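Local coordinates for protein 5-ketofructose reductase (Gluconobacter sp., PDB 7COK) that reduces 5-ketofructose, probably to fructose with a nicotinamide cofactor, as a member of the shikimate dehydrogenase family, at residues A[114-119]-A[244-249]; A[221-226]-A[249-254]. One frame throughout, in Å; residues are numbered along the deposited sequence.

How the contacts relate
Contacts 1 and 2 lie side by side, their centres about 6 Å apart. Both belong to the part of the chain with the parallel, Rossmann-type sheet. Strand 221-224 of contact 2 and strand 245-246 of contact 1 are neighbours in that sheet, and 245-246 is one of its two outermost strands within the chain. Backbone bonds tie Val-222 to Thr-244 and Leu-246. Both contacts also use helix 248-264 and share Leu-249. Along the chain the order is 114-119, 221-226, 244-249, 249-254, so the two contacts cross. Helix 110-117 touches both strands. Together the contacts join the edge of the sheet to one helix before it in the chain and one after it.

Contact 1: A[114-119]-A[244-249]; sequences ASLKTV and TTLDGL
Leu-246 points its side chain from the edge strand 245-246 at the C-terminal part of helix 110-117 and the loop after it. Its CG stands anti to the carbonyl carbon (chi1 -56°), and both methyls reach the other segment. Leu-246 CD1 lies 3.8 Å from Leu-116 CA, and Leu-246 CD2 lies 3.7 Å from Ser-115 O. The side chains of Leu-116 and Leu-246 cross at about a right angle, with their CD1 atoms 4.1 Å apart. Val-119 instead meets Leu-246 tip to tip, CG2 against CD1 at 4.0 Å. It meets Thr-244 the same way, through its other branch: CG1 is 3.7 Å from Thr-244 CG2. Here helix 110-117 and its following loop pack on the edge of the parallel sheet of the Rossmann-type domain. Val-221 of the neighbouring strand touches Leu-116, Val-119 and Leu-246 and extends the apolar patch. Ser-115 O takes two donors, Thr-118 N and Thr-118 OG1; the latter, at 2.6 Å, lies in the carbonyl plane. One water bridges the segments near the start of helix 248-264, 2.6 Å from Ser-115 OG and donating to Asp-247 O. Asp-247 is the N-cap of that helix, and its OD1 accepts from Gly-250 N.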
loop_
_atom_site.group_PDB
_atom_site.type_symbol
_atom_site.label_atom_id
_atom_site.label_comp_id
_atom_site.label_asym_id
_atom_site.label_seq_id
_atom_site.Cartn_x
_atom_site.Cartn_y
_atom_site.Cartn_z
ATOM N N ALA A 114 2.899 -20.344 -20.154
ATOM C CA ALA A 114 3.957 -20.884 -19.294
ATOM C C ALA A 114 3.631 -22.304 -18.838
ATOM O O ALA A 114 4.490 -23.180 -18.882
ATOM C CB ALA A 114 4.197 -19.981 -18.098
ATOM N N SER A 115 2.393 -22.560 -18.419
ATOM C CA SER A 115 1.998 -23.933 -18.079
ATOM C C SER A 115 2.191 -24.889 -19.266
ATOM O O SER A 115 2.731 -25.994 -19.105
ATOM C CB SER A 115 0.548 -23.973 -17.615
ATOM O OG SER A 115 0.395 -23.356 -16.322
ATOM N N LEU A 116 1.760 -24.445 -20.455
ATOM C CA LEU A 116 1.868 -25.249 -21.686
ATOM C C LEU A 116 3.320 -25.639 -21.956
ATOM O O LEU A 116 3.614 -26.811 -22.230
ATOM C CB LEU A 116 1.285 -24.499 -22.898
ATOM C CG LEU A 116 1.246 -25.356 -24.177
ATOM C CD1 LEU A 116 0.304 -26.546 -24.046
ATOM C CD2 LEU A 116 0.931 -24.510 -25.400
ATOM N N LYS A 117 4.212 -24.659 -21.844
ATOM C CA LYS A 117 5.629 -24.845 -22.142
ATOM C C LYS A 117 6.321 -25.883 -21.249
ATOM O O LYS A 117 7.366 -26.430 -21.640
ATOM C CB LYS A 117 6.350 -23.504 -22.132
ATOM C CG LYS A 117 6.076 -22.716 -23.408
ATOM C CD LYS A 117 6.629 -21.306 -23.385
ATOM C CE LYS A 117 6.574 -20.671 -24.758
ATOM N NZ LYS A 117 7.305 -19.373 -24.779
ATOM N N THR A 118 5.737 -26.191 -20.088
ATOM C CA THR A 118 6.261 -27.300 -19.260
ATOM C C THR A 118 6.046 -28.669 -19.897
ATOM O O THR A 118 6.684 -29.651 -19.485
ATOM C CB THR A 118 5.694 -27.338 -17.814
ATOM O OG1 THR A 118 4.298 -27.612 -17.844
ATOM C CG2 THR A 118 5.941 -26.025 -17.075
ATOM N N VAL A 119 5.127 -28.767 -20.855
ATOM C CA VAL A 119 4.823 -30.079 -21.452
ATOM C C VAL A 119 5.135 -30.183 -22.945
ATOM O O VAL A 119 5.462 -31.268 -23.428
ATOM C CB VAL A 119 3.392 -30.578 -21.120
ATOM C CG1 VAL A 119 3.232 -30.762 -19.611
ATOM C CG2 VAL A 119 2.317 -29.644 -21.660
ATOM N N THR A 244 -2.291 -35.723 -20.775
ATOM C CA THR A 244 -1.533 -34.773 -19.971
ATOM C C THR A 244 -2.444 -33.577 -19.735
ATOM O O THR A 244 -3.015 -33.050 -20.694
ATOM C CB THR A 244 -0.261 -34.337 -20.710
ATOM O OG1 THR A 244 0.605 -35.463 -20.844
ATOM C CG2 THR A 244 0.489 -33.241 -19.938
ATOM N N THR A 245 -2.591 -33.183 -18.470
ATOM C CA THR A 245 -3.475 -32.059 -18.085
ATOM C C THR A 245 -2.758 -30.877 -17.430
ATOM O O THR A 245 -1.748 -31.037 -16.735
ATOM C CB THR A 245 -4.600 -32.507 -17.135
ATOM O OG1 THR A 245 -4.029 -33.042 -15.929
ATOM C CG2 THR A 245 -5.499 -33.582 -17.789
ATOM N N LEU A 246 -3.316 -29.685 -17.650
ATOM C CA LEU A 246 -2.818 -28.459 -17.049
ATOM C C LEU A 246 -3.923 -27.706 -16.360
ATOM O O LEU A 246 -4.899 -27.307 -16.985
ATOM C CB LEU A 246 -2.151 -27.570 -18.108
ATOM C CG LEU A 246 -1.031 -28.275 -18.880
ATOM C CD1 LEU A 246 -0.690 -27.526 -20.154
ATOM C CD2 LEU A 246 0.185 -28.440 -17.999
ATOM N N ASP A 247 -3.745 -27.457 -15.071
ATOM C CA ASP A 247 -4.786 -26.838 -14.272
ATOM C C ASP A 247 -4.705 -25.307 -14.157
ATOM O O ASP A 247 -3.642 -24.685 -14.345
ATOM C CB ASP A 247 -4.833 -27.500 -12.895
ATOM C CG ASP A 247 -3.704 -27.055 -12.013
ATOM O OD1 ASP A 247 -3.844 -25.987 -11.369
ATOM O OD2 ASP A 247 -2.687 -27.769 -11.949
ATOM N N GLY A 248 -5.849 -24.713 -13.848
ATOM C CA GLY A 248 -5.990 -23.262 -13.868
ATOM C C GLY A 248 -5.349 -22.574 -12.697
ATOM O O GLY A 248 -5.052 -21.386 -12.765
ATOM N N LEU A 249 -5.146 -23.312 -11.605
ATOM C CA LEU A 249 -4.478 -22.739 -10.418
ATOM C C LEU A 249 -3.007 -22.523 -10.761
ATOM O O LEU A 249 -2.477 -21.436 -10.518
ATOM C CB LEU A 249 -4.718 -23.639 -9.193
ATOM C CG LEU A 249 -4.252 -23.197 -7.805
ATOM C CD1 LEU A 249 -5.013 -23.988 -6.752
ATOM C CD2 LEU A 249 -2.771 -23.413 -7.594
HETATM O O HOH W 1 -0.995 -25.093 -14.893
#

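Contact 2: A[221-226]-A[249-254]; sequences VVADVI and LGMLVN
Met-251 carries the apolar part of this contact, reaching from the first turns of helix 248-264 to the end of strand 221-224. Its chi2 (-178°) and chi3 are both near anti, so the extended chain carries CE out to the strand. Met-251 CE lies 3.8 Å from Ala-223 CB. The sulfur sits beside the next residues, with Met-251 SD 4.1 Å from Val-225 CA. Val-225 CG1 approaches the same SD more loosely, at 4.4 Å. Phe-112 and Ser-115 of helix 110-117 also touch Met-251, and Phe-112 touches Ala-223 as well, so the thioether is packed between strand and helices.

The methyl also sits close against the strand's last carbonyl, a C-H...O type of approach, with Met-251 CE 3.2 Å from Asp-224 O. Strand 221-224 belongs to the parallel sheet of the Rossmann-type domain, and here the chain leaves its C-terminal end. In Rossmann folds the nucleotide generally binds at this end of the strands, and the side chain of Val-225 lies near, without touching, a probable glycine-rich pattern of Rossmann type. The helix falls within the shikimate dehydrogenase C-terminal family region. Further along, the approach is backbone to backbone, with Ile-226 O 4.1 Å from Leu-249 N.

Hydrogen bonds shape the strand's exit. Asp-224 OD1 accepts from Ile-226 N at 3.1 Å, which makes an Asx turn. The N-H...O angle is 166°, but the donor sits above the carboxylate plane, 52° out of it. The buried carboxylate has further partners: Asn-196 ND2 donates to OD1, and Thr-232 OG1 is hydrogen-bonded to OD2.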
loop_
_atom_site.group_PDB
_atom_site.type_symbol
_atom_site.label_atom_id
_atom_site.label_comp_id
_atom_site.label_asym_id
_atom_site.label_seq_id
_atom_site.Cartn_x
_atom_site.Cartn_y
_atom_site.Cartn_z
ATOM N N VAL A 221 -3.027 -32.530 -25.293
ATOM C CA VAL A 221 -2.789 -31.780 -24.057
ATOM C C VAL A 221 -4.097 -31.064 -23.715
ATOM O O VAL A 221 -4.660 -30.376 -24.558
ATOM C CB VAL A 221 -1.614 -30.799 -24.229
ATOM C CG1 VAL A 221 -1.405 -29.965 -22.969
ATOM C CG2 VAL A 221 -0.352 -31.575 -24.558
ATOM N N VAL A 222 -4.579 -31.248 -22.490
ATOM C CA VAL A 222 -5.879 -30.713 -22.085
ATOM C C VAL A 222 -5.657 -29.740 -20.924
ATOM O O VAL A 222 -5.066 -30.089 -19.908
ATOM C CB VAL A 222 -6.862 -31.840 -21.696
ATOM C CG1 VAL A 222 -8.223 -31.263 -21.400
ATOM C CG2 VAL A 222 -6.996 -32.883 -22.794
ATOM N N ALA A 223 -6.150 -28.513 -21.085
ATOM C CA ALA A 223 -5.939 -27.437 -20.103
ATOM C C ALA A 223 -7.276 -26.816 -19.712
ATOM O O ALA A 223 -8.226 -26.802 -20.508
ATOM C CB ALA A 223 -5.013 -26.393 -20.685
ATOM N N ASP A 224 -7.323 -26.270 -18.518
ATOM C CA ASP A 224 -8.513 -25.619 -18.008
ATOM C C ASP A 224 -8.115 -24.356 -17.265
ATOM O O ASP A 224 -7.277 -24.384 -16.379
ATOM C CB ASP A 224 -9.250 -26.568 -17.066
ATOM C CG ASP A 224 -10.688 -26.169 -16.817
ATOM O OD1 ASP A 224 -11.093 -24.997 -17.012
ATOM O OD2 ASP A 224 -11.455 -27.050 -16.434
ATOM N N VAL A 225 -8.723 -23.228 -17.636
ATOM C CA VAL A 225 -8.459 -21.941 -16.951
ATOM C C VAL A 225 -9.056 -21.834 -15.542
ATOM O O VAL A 225 -8.616 -21.003 -14.736
ATOM C CB VAL A 225 -8.904 -20.708 -17.788
ATOM C CG1 VAL A 225 -8.310 -20.766 -19.193
ATOM C CG2 VAL A 225 -10.428 -20.572 -17.836
ATOM N N ILE A 226 -10.066 -22.658 -15.250
ATOM C CA ILE A 226 -10.697 -22.638 -13.927
ATOM C C ILE A 226 -9.682 -22.967 -12.813
ATOM O O ILE A 226 -9.028 -23.989 -12.872
ATOM C CB ILE A 226 -11.902 -23.605 -13.913
ATOM C CG1 ILE A 226 -13.045 -23.047 -14.792
ATOM C CG2 ILE A 226 -12.364 -23.888 -12.484
ATOM C CD1 ILE A 226 -14.105 -24.072 -15.157
ATOM N N LEU A 249 -5.146 -23.312 -11.605
ATOM C CA LEU A 249 -4.478 -22.739 -10.418
ATOM C C LEU A 249 -3.007 -22.523 -10.761
ATOM O O LEU A 249 -2.477 -21.436 -10.518
ATOM C CB LEU A 249 -4.718 -23.639 -9.193
ATOM C CG LEU A 249 -4.252 -23.197 -7.805
ATOM C CD1 LEU A 249 -5.013 -23.988 -6.752
ATOM C CD2 LEU A 249 -2.771 -23.413 -7.594
ATOM N N GLY A 250 -2.372 -23.519 -11.384
ATOM C CA GLY A 250 -1.004 -23.351 -11.872
ATOM C C GLY A 250 -0.872 -22.151 -12.808
ATOM O O GLY A 250 0.146 -21.457 -12.837
ATOM N N MET A 251 -1.903 -21.921 -13.615
ATOM C CA MET A 251 -1.861 -20.813 -14.577
ATOM C C MET A 251 -1.911 -19.463 -13.868
ATOM O O MET A 251 -1.178 -18.527 -14.225
ATOM C CB MET A 251 -3.015 -20.924 -15.569
ATOM C CG MET A 251 -2.973 -22.132 -16.461
ATOM S SD MET A 251 -4.370 -22.054 -17.599
ATOM C CE MET A 251 -4.548 -23.793 -18.008
ATOM N N LEU A 252 -2.771 -19.357 -12.861
ATOM C CA LEU A 252 -2.807 -18.168 -12.023
ATOM C C LEU A 252 -1.464 -17.923 -11.334
ATOM O O LEU A 252 -0.981 -16.791 -11.299
ATOM C CB LEU A 252 -3.911 -18.309 -10.982
ATOM C CG LEU A 252 -5.297 -17.729 -11.204
ATOM C CD1 LEU A 252 -6.037 -17.852 -9.884
ATOM C CD2 LEU A 252 -5.262 -16.281 -11.676
ATOM N N VAL A 253 -0.853 -18.978 -10.802
ATOM C CA VAL A 253 0.464 -18.846 -10.198
ATOM C C VAL A 253 1.470 -18.319 -11.213
ATOM O O VAL A 253 2.203 -17.360 -10.931
ATOM C CB VAL A 253 0.900 -20.174 -9.556
ATOM C CG1 VAL A 253 2.360 -20.123 -9.116
ATOM C CG2 VAL A 253 0.009 -20.478 -8.363
ATOM N N ASN A 254 1.474 -18.912 -12.402
ATOM C CA ASN A 254 2.379 -18.450 -13.463
ATOM C C ASN A 254 2.178 -17.000 -13.837
ATOM O O ASN A 254 3.139 -16.296 -14.122
ATOM C CB ASN A 254 2.302 -19.343 -14.703
ATOM C CG ASN A 254 2.971 -20.682 -14.487
ATOM O OD1 ASN A 254 3.944 -20.781 -13.723
ATOM N ND2 ASN A 254 2.481 -21.719 -15.165
#